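Local atomic coordinates of protein (7,8-dihydro-6-hydroxymethylpterin-pyrophosphokinase) (Haemophilus influenzae, PDB entry 1CBK), a protein that probably transfers pyrophosphate from ATP to 6-hydroxymethyl-7,8-dihydropterin, a step of folate biosynthesis. Residues L46-Q49 / D50-D53. Sequence-based numbering, arbitrary orientation.
With ROI (7,8-dihydro-7,7-dimethyl-6-hydroxypterin), chain D.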
# COMPACT_ATOMS: atom_id res chain seq x y z
N LEU A 46 -6.29 2.59 -8.94
CA LEU A 46 -6.24 2.48 -7.50
C LEU A 46 -6.16 3.98 -7.11
O LEU A 46 -5.15 4.64 -7.37
CB LEU A 46 -4.97 1.74 -7.01
CG LEU A 46 -4.73 1.82 -5.49
CD1 LEU A 46 -5.93 1.18 -4.72
CD2 LEU A 46 -3.41 1.13 -5.14
N GLY A 47 -7.24 4.52 -6.56
CA GLY A 47 -7.26 5.92 -6.19
C GLY A 47 -8.56 6.52 -6.69
O GLY A 47 -9.56 5.80 -6.81
N PRO A 48 -8.61 7.85 -6.92
CA PRO A 48 -9.83 8.52 -7.41
C PRO A 48 -10.27 7.73 -8.67
O PRO A 48 -9.42 7.29 -9.46
CB PRO A 48 -9.33 9.90 -7.82
CG PRO A 48 -8.17 10.14 -6.92
CD PRO A 48 -7.51 8.81 -6.69
N GLN A 49 -11.57 7.53 -8.84
CA GLN A 49 -12.06 6.76 -9.98
C GLN A 49 -12.29 7.54 -11.26
O GLN A 49 -12.49 6.96 -12.32
CB GLN A 49 -13.29 5.95 -9.61
CG GLN A 49 -12.99 4.84 -8.61
CD GLN A 49 -11.98 3.86 -9.15
OE1 GLN A 49 -12.26 3.11 -10.07
NE2 GLN A 49 -10.78 3.88 -8.59
N ASP A 50 -12.23 8.87 -11.14
CA ASP A 50 -12.42 9.75 -12.30
C ASP A 50 -11.11 9.98 -13.08
O ASP A 50 -10.73 11.13 -13.37
CB ASP A 50 -13.06 11.09 -11.87
CG ASP A 50 -12.25 11.82 -10.81
OD1 ASP A 50 -11.30 11.25 -10.24
OD2 ASP A 50 -12.59 13.00 -10.54
N GLN A 51 -10.40 8.89 -13.38
CA GLN A 51 -9.15 8.97 -14.15
C GLN A 51 -9.14 7.77 -15.08
O GLN A 51 -9.90 6.82 -14.85
CB GLN A 51 -7.92 8.97 -13.23
CG GLN A 51 -7.69 7.70 -12.45
CD GLN A 51 -6.46 7.81 -11.55
OE1 GLN A 51 -5.38 8.17 -12.01
NE2 GLN A 51 -6.65 7.54 -10.27
N PRO A 52 -8.34 7.82 -16.16
CA PRO A 52 -8.37 6.66 -17.04
C PRO A 52 -7.77 5.39 -16.41
O PRO A 52 -6.99 5.47 -15.45
CB PRO A 52 -7.52 7.12 -18.24
CG PRO A 52 -7.60 8.64 -18.18
CD PRO A 52 -7.50 8.91 -16.72
N ASP A 53 -8.15 4.24 -16.94
CA ASP A 53 -7.61 2.97 -16.49
C ASP A 53 -6.12 2.99 -16.81
O ASP A 53 -5.69 3.60 -17.81
CB ASP A 53 -8.24 1.82 -17.27
CG ASP A 53 -9.64 1.47 -16.77
OD1 ASP A 53 -10.10 2.03 -15.75
OD2 ASP A 53 -10.26 0.60 -17.42
N1 ROI D . -3.65 2.35 -10.40
C2 ROI D . -3.35 1.36 -11.32
N2 ROI D . -4.37 0.55 -11.71
N3 ROI D . -2.11 1.17 -11.83
C4 ROI D . -1.06 1.94 -11.46
O4 ROI D . 0.07 1.80 -11.96
C4A ROI D . -1.28 2.96 -10.48
N5 ROI D . -0.29 3.70 -10.08
C6 ROI D . -0.42 4.71 -9.14
C7 ROI D . -1.77 4.85 -8.38
C16 ROI D . -1.69 4.16 -6.96
C15 ROI D . -2.18 6.32 -8.28
N8 ROI D . -2.88 4.12 -9.05
C8A ROI D . -2.66 3.12 -9.98
O9 ROI D . 0.61 5.43 -8.96
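Asp-50 and Gln-51 fold back on Pro-48 and Gln-49 around an inverse gamma turn centred on Asp-50, in the loop between strands 32-43 and 54-63 of the HPPK fold. It is a worked example of how a loop beside a ligand can be shaped by its own amides. The turn is closed by a weak bond of 3.0 Å from Gln-51 N to Gln-49 O. A stronger link comes from the Gln-51 side chain: CG sits between the backbone N and the carbonyl carbon (chi1 66°), and the extended chain beyond it carries the amide back across the turn. There Gln-51 NE2 donates to Pro-48 O at 2.9 Å, nearly straight at 161°, in the carbonyl plane and on a lone pair. NE2 also bonds Trp-89 O; two carbonyl acceptors on one atom identify it as the nitrogen, and OE1 is left to face Tyr-54 OH, with which it hydrogen-bonds. Asp-50 lays OD1 3.4 Å from Pro-48 CB and pairs it with Arg-87 in a salt bridge. The Gln-49 chain bends at chi2 (-60°), which returns Gln-49 NE2 to Gly-47 O at 2.9 Å, above the carbonyl plane, and to Pro-45 O; Asn-139 of the second subunit also donates to Gly-47 O. Three residues before the turn begins, the backbone of Leu-46 makes two hydrogen bonds to the bound pterin analogue: Leu-46 N donates to ROI N1 at 3.0 Å, and ROI N8 gives its hydrogen to Leu-46 O at 2.9 Å.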